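Alpha-1,2-mannosidase (Bacteroides thetaiotaomicron, PDB 2WW2) hydrolyses alpha-mannosidic linkages with inversion of anomeric configuration, as a calcium-dependent glycoside hydrolase of family GH92 from a human gut symbiont. Local coordinates at residues Trp73-Tyr77 with Trp370-Arg376; Gly175-Phe180 with Tyr313-Gly318; Val353-Ile358 with Leu387-Ala391. All blocks are in the same frame, centred on the assembly; numbering follows the deposited sequence.

How the interactions relate
From the N terminus, the chain first reaches residues 73-77, in a loop of the N-terminal beta domain, and later 175-180, in another loop of the same domain. Interaction 2 closes when 175-180 meets 313-318 in the catalytic domain, and it is nested inside the longer loop that interaction 1 closes at 370-376. These two touch, Pro-373 CD lying 3.3 Å from Gly-175 O, and together join the N-terminal domain to the catalytic one. Interaction 3 stays within the catalytic domain. Its helix segment 353-358 precedes 370-376 and its partner 387-391 follows, so interactions 1 and 3 cross, without touching; interactions 2 and 3 lie in series.

Interaction 1 of 3, residues Trp73-Tyr77 with Trp370-Arg376; sequences WINDY and WASPGHR
Ile-74, with both chi angles m, lays CG1 over one face of the Trp-370 indole, 3.9 Å from the centroid of the six-membered ring and 16° off its normal, a CH-pi contact. A second one follows at the Tyr-77 ring (chi1 p): Pro-373 CD sits 3.9 Å from the ring centroid, 9° off the normal. The CA atoms of Ile-74 and Ser-372 are 7.4 Å apart, those of Tyr-77 and Pro-373 7.9 Å. Residues 73-77 form an irregular loop in which Asn-75 has positive phi (71°). Residues 370-376 leave strand 370-371, pass through a cis peptide bond before Pro-373 and fold back, with Arg-376 N hydrogen-bonded to Trp-370 O (3.1 Å) and Ser-372 N to Gly-374 O (2.8 Å). Arg-376, m at chi1 to chi3, donates from NH2 to Ile-74 O (2.9 Å), more weakly from NH1 to Ile-74 O (3.4 Å), and from NH1 to Ser-372 O (3.0 Å). Water 1 bridges the segments, 2.8 Å from both Asn-75 O and Ser-372 OG, and accepts a weak bond from Arg-376 NH1 (3.0 Å). Asp-328 also binds Ser-372 OG and Tyr-77 OH. At this interdomain seam a glycerol about 3 Å from the Arg-376 side chain is consistent with a nearby pocket. CH-pi packing thus joins the two domains' loops, while the Arg-376 guanidinium gives buried backbone carbonyls of both segments a charged partner.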
loop_
_atom_site.group_PDB
_atom_site.type_symbol
_atom_site.label_atom_id
_atom_site.label_comp_id
_atom_site.label_asym_id
_atom_site.label_seq_id
_atom_site.Cartn_x
_atom_site.Cartn_y
_atom_site.Cartn_z
ATOM N N TRP A 73 7.444 27.439 4.428
ATOM C CA TRP A 73 8.652 27.321 3.604
ATOM C C TRP A 73 9.008 28.609 2.891
ATOM O O TRP A 73 10.183 28.904 2.705
ATOM C CB TRP A 73 8.554 26.110 2.665
ATOM C CG TRP A 73 8.655 24.865 3.517
ATOM C CD1 TRP A 73 7.611 24.112 4.009
ATOM C CD2 TRP A 73 9.852 24.282 4.042
ATOM N NE1 TRP A 73 8.095 23.088 4.778
ATOM C CE2 TRP A 73 9.466 23.167 4.819
ATOM C CE3 TRP A 73 11.219 24.587 3.922
ATOM C CZ2 TRP A 73 10.396 22.351 5.480
ATOM C CZ3 TRP A 73 12.150 23.767 4.574
ATOM C CH2 TRP A 73 11.730 22.665 5.346
ATOM N N ILE A 74 7.997 29.401 2.536
ATOM C CA ILE A 74 8.246 30.761 2.050
ATOM C C ILE A 74 8.758 31.619 3.227
ATOM O O ILE A 74 9.625 32.475 3.058
ATOM C CB ILE A 74 6.928 31.343 1.484
ATOM C CG1 ILE A 74 6.517 30.534 0.237
ATOM C CG2 ILE A 74 7.071 32.829 1.160
ATOM C CD1 ILE A 74 7.461 30.716 -0.931
ATOM N N ASN A 75 8.211 31.357 4.411
ATOM C CA ASN A 75 8.666 31.966 5.660
ATOM C C ASN A 75 8.265 33.455 5.696
ATOM O O ASN A 75 7.404 33.888 4.908
ATOM C CB ASN A 75 10.187 31.684 5.881
ATOM C CG ASN A 75 10.596 31.667 7.378
ATOM O OD1 ASN A 75 10.255 32.574 8.139
ATOM N ND2 ASN A 75 11.381 30.666 7.768
ATOM N N ASP A 76 8.845 34.223 6.614
ATOM C CA ASP A 76 8.298 35.539 7.015
ATOM C C ASP A 76 9.162 36.717 6.542
ATOM O O ASP A 76 10.282 36.522 6.044
ATOM C CB ASP A 76 8.141 35.603 8.549
ATOM C CG ASP A 76 6.952 36.483 8.993
ATOM O OD1 ASP A 76 6.353 37.176 8.132
ATOM O OD2 ASP A 76 6.593 36.447 10.199
ATOM N N TYR A 77 8.624 37.932 6.671
ATOM C CA TYR A 77 9.399 39.161 6.453
ATOM C C TYR A 77 8.691 40.280 7.238
ATOM O O TYR A 77 7.500 40.140 7.587
ATOM C CB TYR A 77 9.485 39.507 4.954
ATOM C CG TYR A 77 8.133 39.852 4.369
ATOM C CD1 TYR A 77 7.669 41.170 4.365
ATOM C CD2 TYR A 77 7.297 38.852 3.875
ATOM C CE1 TYR A 77 6.394 41.490 3.879
ATOM C CE2 TYR A 77 6.023 39.158 3.373
ATOM C CZ TYR A 77 5.583 40.478 3.390
ATOM O OH TYR A 77 4.339 40.784 2.912
ATOM N N TRP A 370 4.529 33.579 -7.688
ATOM C CA TRP A 370 4.614 33.537 -6.215
ATOM C C TRP A 370 5.276 34.842 -5.760
ATOM O O TRP A 370 6.359 35.187 -6.234
ATOM C CB TRP A 370 5.445 32.326 -5.737
ATOM C CG TRP A 370 4.675 31.411 -4.805
ATOM C CD1 TRP A 370 4.246 30.140 -5.068
ATOM C CD2 TRP A 370 4.215 31.728 -3.475
ATOM N NE1 TRP A 370 3.555 29.631 -3.967
ATOM C CE2 TRP A 370 3.531 30.589 -2.983
ATOM C CE3 TRP A 370 4.343 32.851 -2.646
ATOM C CZ2 TRP A 370 2.958 30.552 -1.705
ATOM C CZ3 TRP A 370 3.749 32.829 -1.379
ATOM C CH2 TRP A 370 3.068 31.676 -0.921
ATOM N N ALA A 371 4.615 35.579 -4.866
ATOM C CA ALA A 371 5.131 36.846 -4.349
ATOM C C ALA A 371 5.111 36.821 -2.833
ATOM O O ALA A 371 4.092 36.454 -2.227
ATOM C CB ALA A 371 4.251 38.019 -4.838
ATOM N N SER A 372 6.220 37.237 -2.224
ATOM C CA SER A 372 6.290 37.360 -0.765
ATOM C C SER A 372 7.583 38.063 -0.306
ATOM O O SER A 372 8.573 37.407 0.019
ATOM C CB SER A 372 6.204 35.971 -0.108
ATOM O OG SER A 372 6.116 36.083 1.312
ATOM N N PRO A 373 7.592 39.401 -0.291
ATOM C CA PRO A 373 6.532 40.271 -0.794
ATOM C C PRO A 373 6.736 40.570 -2.276
ATOM O O PRO A 373 5.789 40.923 -2.970
ATOM C CB PRO A 373 6.717 41.548 0.030
ATOM C CG PRO A 373 8.191 41.597 0.348
ATOM C CD PRO A 373 8.662 40.158 0.400
ATOM N N GLY A 374 7.968 40.429 -2.740
ATOM C CA GLY A 374 8.278 40.550 -4.150
ATOM C C GLY A 374 8.433 39.169 -4.756
ATOM O O GLY A 374 8.033 38.172 -4.151
ATOM N N HIS A 375 9.041 39.101 -5.939
ATOM C CA HIS A 375 9.168 37.838 -6.651
ATOM C C HIS A 375 9.952 36.804 -5.844
ATOM O O HIS A 375 11.067 37.079 -5.374
ATOM C CB HIS A 375 9.897 38.054 -7.980
ATOM C CG HIS A 375 9.118 38.820 -9.008
ATOM N ND1 HIS A 375 7.874 38.423 -9.456
ATOM C CD2 HIS A 375 9.450 39.916 -9.733
ATOM C CE1 HIS A 375 7.460 39.262 -10.394
ATOM N NE2 HIS A 375 8.399 40.177 -10.580
ATOM N N ARG A 376 9.360 35.618 -5.693
ATOM C CA ARG A 376 9.995 34.485 -5.019
ATOM C C ARG A 376 9.941 33.253 -5.925
ATOM O O ARG A 376 8.927 33.002 -6.603
ATOM C CB ARG A 376 9.268 34.195 -3.700
ATOM C CG ARG A 376 9.376 35.331 -2.652
ATOM C CD ARG A 376 10.787 35.398 -2.053
ATOM N NE ARG A 376 11.068 34.154 -1.336
ATOM C CZ ARG A 376 10.657 33.891 -0.101
ATOM N NH1 ARG A 376 9.929 34.785 0.588
ATOM N NH2 ARG A 376 10.953 32.719 0.446
HETATM O O HOH W 1 8.352 35.725 2.973
#

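Interaction 2 of 3, residues Gly175-Phe180 with Tyr313-Gly318; sequences GVPDNF and YSPYDG
An ST turn headed by Ser-314 meets a type I beta turn, Pro-177 to Phe-180, where a loop of the catalytic domain abuts a loop of the N-terminal beta domain. Tyr-313 (chi1 t), ending strand 310-313, extends its ring alongside Pro-177, whose CG is 3.2 Å from Tyr-313 OH; the hydroxyl donates to Asn-179 OD1 (2.6 Å). Tyr-313 CE2 lies 4.1 Å from Phe-180 CD1, at the edge of the Phe-180 ring. Ser-314 OG accepts from Tyr-316 N (3.0 Å) and Asp-317 N (3.1 Å) and also bonds to Glu-363 of helix 347-364; Ser-314 O approaches Pro-177 CG at 3.5 Å. At Pro-315 the CA atom is 5.5 Å from Val-176 CA, and Pro-315 O is 3.5 Å from Pro-177 CD. Tyr-316 and Asp-317 turn their CA-to-CB bonds away, and the Tyr-316 ring packs edge-to-face with His-375. Gly-318, at phi 74°, donates from N to Ser-314 O (2.8 Å); its CA is 5.2 Å from Pro-177 CA, and a CB here would clash with Asn-179 OD1. Asn-179, chi1 p, thus spans both ends of the segment, its ND2 donating to Gly-318 O at 2.9 Å.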
loop_
_atom_site.group_PDB
_atom_site.type_symbol
_atom_site.label_atom_id
_atom_site.label_comp_id
_atom_site.label_asym_id
_atom_site.label_seq_id
_atom_site.Cartn_x
_atom_site.Cartn_y
_atom_site.Cartn_z
ATOM N N GLY A 175 13.117 38.183 -1.992
ATOM C CA GLY A 175 12.002 38.907 -2.614
ATOM C C GLY A 175 11.779 40.323 -2.088
ATOM O O GLY A 175 10.649 40.829 -2.132
ATOM N N VAL A 176 12.845 40.983 -1.613
ATOM C CA VAL A 176 12.734 42.372 -1.172
ATOM C C VAL A 176 13.780 43.268 -1.834
ATOM O O VAL A 176 14.886 42.807 -2.144
ATOM C CB VAL A 176 12.848 42.522 0.368
ATOM C CG1 VAL A 176 11.741 41.702 1.084
ATOM C CG2 VAL A 176 14.257 42.123 0.857
ATOM N N PRO A 177 13.436 44.550 -2.055
ATOM C CA PRO A 177 14.425 45.518 -2.553
ATOM C C PRO A 177 15.508 45.809 -1.503
ATOM O O PRO A 177 15.352 45.466 -0.319
ATOM C CB PRO A 177 13.588 46.784 -2.798
ATOM C CG PRO A 177 12.125 46.269 -2.887
ATOM C CD PRO A 177 12.108 45.162 -1.874
ATOM N N ASP A 178 16.582 46.470 -1.929
ATOM C CA ASP A 178 17.726 46.715 -1.055
ATOM C C ASP A 178 17.416 47.628 0.117
ATOM O O ASP A 178 18.172 47.655 1.071
ATOM C CB ASP A 178 18.883 47.349 -1.840
ATOM C CG ASP A 178 19.617 46.361 -2.709
ATOM O OD1 ASP A 178 19.354 45.139 -2.599
ATOM O OD2 ASP A 178 20.481 46.816 -3.488
ATOM N N ASN A 179 16.347 48.415 0.039
ATOM C CA ASN A 179 16.047 49.381 1.099
ATOM C C ASN A 179 14.923 48.908 2.000
ATOM O O ASN A 179 14.332 49.701 2.725
ATOM C CB ASN A 179 15.683 50.755 0.512
ATOM C CG ASN A 179 14.445 50.708 -0.379
ATOM O OD1 ASN A 179 13.874 49.642 -0.611
ATOM N ND2 ASN A 179 14.030 51.866 -0.883
ATOM N N PHE A 180 14.634 47.615 1.943
ATOM C CA PHE A 180 13.489 47.065 2.676
ATOM C C PHE A 180 13.574 47.238 4.203
ATOM O O PHE A 180 14.629 47.011 4.805
ATOM C CB PHE A 180 13.322 45.584 2.337
ATOM C CG PHE A 180 12.350 44.881 3.224
ATOM C CD1 PHE A 180 10.981 44.980 2.984
ATOM C CD2 PHE A 180 12.794 44.157 4.311
ATOM C CE1 PHE A 180 10.055 44.345 3.824
ATOM C CE2 PHE A 180 11.876 43.494 5.155
ATOM C CZ PHE A 180 10.505 43.605 4.913
ATOM N N TYR A 313 4.685 51.094 -0.546
ATOM C CA TYR A 313 6.068 50.737 -0.791
ATOM C C TYR A 313 6.055 49.580 -1.780
ATOM O O TYR A 313 5.424 48.553 -1.526
ATOM C CB TYR A 313 6.720 50.259 0.513
ATOM C CG TYR A 313 8.102 49.634 0.320
ATOM C CD1 TYR A 313 9.220 50.434 0.115
ATOM C CD2 TYR A 313 8.284 48.250 0.377
ATOM C CE1 TYR A 313 10.495 49.877 -0.035
ATOM C CE2 TYR A 313 9.556 47.680 0.217
ATOM C CZ TYR A 313 10.652 48.496 0.008
ATOM O OH TYR A 313 11.911 47.941 -0.136
ATOM N N SER A 314 6.743 49.724 -2.908
ATOM C CA SER A 314 6.782 48.624 -3.857
ATOM C C SER A 314 7.818 47.582 -3.464
ATOM O O SER A 314 9.012 47.906 -3.362
ATOM C CB SER A 314 7.130 49.140 -5.257
ATOM O OG SER A 314 7.322 48.033 -6.120
ATOM N N PRO A 315 7.384 46.315 -3.273
ATOM C CA PRO A 315 8.402 45.319 -2.983
ATOM C C PRO A 315 9.070 44.856 -4.268
ATOM O O PRO A 315 9.884 43.935 -4.216
ATOM C CB PRO A 315 7.611 44.165 -2.339
ATOM C CG PRO A 315 6.252 44.247 -2.992
ATOM C CD PRO A 315 6.023 45.741 -3.290
ATOM N N TYR A 316 8.726 45.484 -5.401
ATOM C CA TYR A 316 9.368 45.181 -6.681
ATOM C C TYR A 316 10.461 46.174 -7.069
ATOM O O TYR A 316 11.486 45.768 -7.626
ATOM C CB TYR A 316 8.337 45.028 -7.819
ATOM C CG TYR A 316 7.372 43.886 -7.533
ATOM C CD1 TYR A 316 7.726 42.570 -7.812
ATOM C CD2 TYR A 316 6.142 44.125 -6.923
ATOM C CE1 TYR A 316 6.877 41.527 -7.510
ATOM C CE2 TYR A 316 5.283 43.088 -6.634
ATOM C CZ TYR A 316 5.659 41.793 -6.933
ATOM O OH TYR A 316 4.830 40.747 -6.643
ATOM N N ASP A 317 10.268 47.459 -6.776
ATOM C CA ASP A 317 11.290 48.453 -7.128
ATOM C C ASP A 317 11.739 49.311 -5.940
ATOM O O ASP A 317 12.623 50.150 -6.079
ATOM C CB ASP A 317 10.881 49.307 -8.346
ATOM C CG ASP A 317 9.763 50.304 -8.052
ATOM O OD1 ASP A 317 9.353 50.502 -6.884
ATOM O OD2 ASP A 317 9.287 50.918 -9.022
ATOM N N GLY A 318 11.130 49.098 -4.770
ATOM C CA GLY A 318 11.565 49.800 -3.560
ATOM C C GLY A 318 11.202 51.280 -3.440
ATOM O O GLY A 318 11.580 51.941 -2.466
#

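Interaction 3 of 3, residues Val353-Ile358 with Leu387-Ala391; sequences VTQSII and LLVDA
Two helices of the catalytic domain, which in GH92 enzymes is an (alpha/alpha)6 barrel, pack here roughly antiparallel. The axes of segments 353-358 and 387-391 approach to 10.0 Å with a signed crossing angle of -142°, and Thr-354 and Leu-388 bring their CA atoms to 5.8 Å. Val-353 (chi1 t) puts CG1 4.1 Å from Leu-387 CD2. Thr-354, one turn before Ile-358, fits against the facing helix at close range: chi1 p places CG2 3.9 Å from both Leu-387 O and Ala-391 CB, while OG1 turns back to Ser-350 O in its own helix. Ile-357 (m, t) reaches both leucines, with CD1 3.8 Å from Leu-387 CD2 and CG2 4.1 Å from Leu-388 CD1. Around this buried, almost wholly apolar interface, Phe-331 touches Ile-357 and Leu-387, and Met-408 of helix 401-413 touches Leu-388. At the far end Ile-358 (m, m) swings CD1 to 4.0 Å from Leu-388 CD1.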
loop_
_atom_site.group_PDB
_atom_site.type_symbol
_atom_site.label_atom_id
_atom_site.label_comp_id
_atom_site.label_asym_id
_atom_site.label_seq_id
_atom_site.Cartn_x
_atom_site.Cartn_y
_atom_site.Cartn_z
ATOM N N VAL A 353 -6.724 43.805 -6.858
ATOM C CA VAL A 353 -5.722 42.755 -7.071
ATOM C C VAL A 353 -5.268 42.736 -8.519
ATOM O O VAL A 353 -4.059 42.608 -8.814
ATOM C CB VAL A 353 -6.269 41.357 -6.698
ATOM C CG1 VAL A 353 -5.346 40.256 -7.247
ATOM C CG2 VAL A 353 -6.398 41.228 -5.178
ATOM N N THR A 354 -6.220 42.867 -9.441
ATOM C CA THR A 354 -5.844 42.839 -10.865
ATOM C C THR A 354 -4.986 44.048 -11.213
ATOM O O THR A 354 -3.956 43.900 -11.891
ATOM C CB THR A 354 -7.066 42.726 -11.819
ATOM O OG1 THR A 354 -8.004 43.755 -11.500
ATOM C CG2 THR A 354 -7.749 41.344 -11.645
ATOM N N GLN A 355 -5.367 45.228 -10.723
ATOM C CA GLN A 355 -4.506 46.412 -10.896
ATOM C C GLN A 355 -3.096 46.191 -10.332
ATOM O O GLN A 355 -2.106 46.641 -10.918
ATOM C CB GLN A 355 -5.076 47.635 -10.171
ATOM C CG GLN A 355 -6.154 48.431 -10.872
ATOM C CD GLN A 355 -6.779 49.437 -9.908
ATOM O OE1 GLN A 355 -7.864 49.196 -9.327
ATOM N NE2 GLN A 355 -6.065 50.537 -9.671
ATOM N N SER A 356 -3.001 45.536 -9.181
ATOM C CA SER A 356 -1.699 45.338 -8.534
ATOM C C SER A 356 -0.781 44.402 -9.318
ATOM O O SER A 356 0.445 44.541 -9.268
ATOM C CB SER A 356 -1.842 44.855 -7.085
ATOM O OG SER A 356 -2.290 43.513 -7.019
ATOM N N ILE A 357 -1.365 43.461 -10.048
ATOM C CA ILE A 357 -0.583 42.561 -10.894
ATOM C C ILE A 357 0.085 43.375 -12.000
ATOM O O ILE A 357 1.271 43.201 -12.293
ATOM C CB ILE A 357 -1.494 41.456 -11.508
ATOM C CG1 ILE A 357 -1.854 40.420 -10.440
ATOM C CG2 ILE A 357 -0.819 40.769 -12.709
ATOM C CD1 ILE A 357 -2.974 39.463 -10.877
ATOM N N ILE A 358 -0.679 44.273 -12.611
ATOM C CA ILE A 358 -0.121 45.152 -13.650
ATOM C C ILE A 358 0.942 46.090 -13.045
ATOM O O ILE A 358 1.993 46.325 -13.636
ATOM C CB ILE A 358 -1.238 45.952 -14.365
ATOM C CG1 ILE A 358 -2.208 44.979 -15.039
ATOM C CG2 ILE A 358 -0.655 46.932 -15.413
ATOM C CD1 ILE A 358 -1.508 43.962 -15.910
ATOM N N LEU A 387 -5.955 35.002 -13.216
ATOM C CA LEU A 387 -6.601 36.015 -12.366
ATOM C C LEU A 387 -7.100 37.196 -13.190
ATOM O O LEU A 387 -8.211 37.683 -13.002
ATOM C CB LEU A 387 -5.624 36.554 -11.322
ATOM C CG LEU A 387 -5.605 35.808 -9.983
ATOM C CD1 LEU A 387 -5.097 34.369 -10.179
ATOM C CD2 LEU A 387 -4.706 36.588 -9.002
ATOM N N LEU A 388 -6.266 37.665 -14.105
ATOM C CA LEU A 388 -6.669 38.781 -14.947
ATOM C C LEU A 388 -7.845 38.413 -15.858
ATOM O O LEU A 388 -8.810 39.167 -15.990
ATOM C CB LEU A 388 -5.480 39.278 -15.791
ATOM C CG LEU A 388 -4.270 39.889 -15.057
ATOM C CD1 LEU A 388 -3.181 40.318 -16.073
ATOM C CD2 LEU A 388 -4.723 41.096 -14.261
ATOM N N VAL A 389 -7.752 37.264 -16.516
ATOM C CA VAL A 389 -8.768 36.922 -17.533
ATOM C C VAL A 389 -10.088 36.470 -16.894
ATOM O O VAL A 389 -11.185 36.836 -17.349
ATOM C CB VAL A 389 -8.235 35.853 -18.491
ATOM C CG1 VAL A 389 -9.357 35.386 -19.435
ATOM C CG2 VAL A 389 -7.029 36.432 -19.279
ATOM N N ASP A 390 -9.992 35.683 -15.829
ATOM C CA ASP A 390 -11.206 35.262 -15.138
ATOM C C ASP A 390 -11.997 36.499 -14.700
ATOM O O ASP A 390 -13.236 36.571 -14.888
ATOM C CB ASP A 390 -10.890 34.359 -13.936
ATOM C CG ASP A 390 -12.151 33.814 -13.276
ATOM O OD1 ASP A 390 -12.922 33.096 -13.966
ATOM O OD2 ASP A 390 -12.383 34.113 -12.077
ATOM N N ALA A 391 -11.290 37.483 -14.132
ATOM C CA ALA A 391 -11.943 38.719 -13.682
ATOM C C ALA A 391 -12.531 39.462 -14.866
ATOM O O ALA A 391 -13.687 39.884 -14.833
ATOM C CB ALA A 391 -10.961 39.610 -12.933
#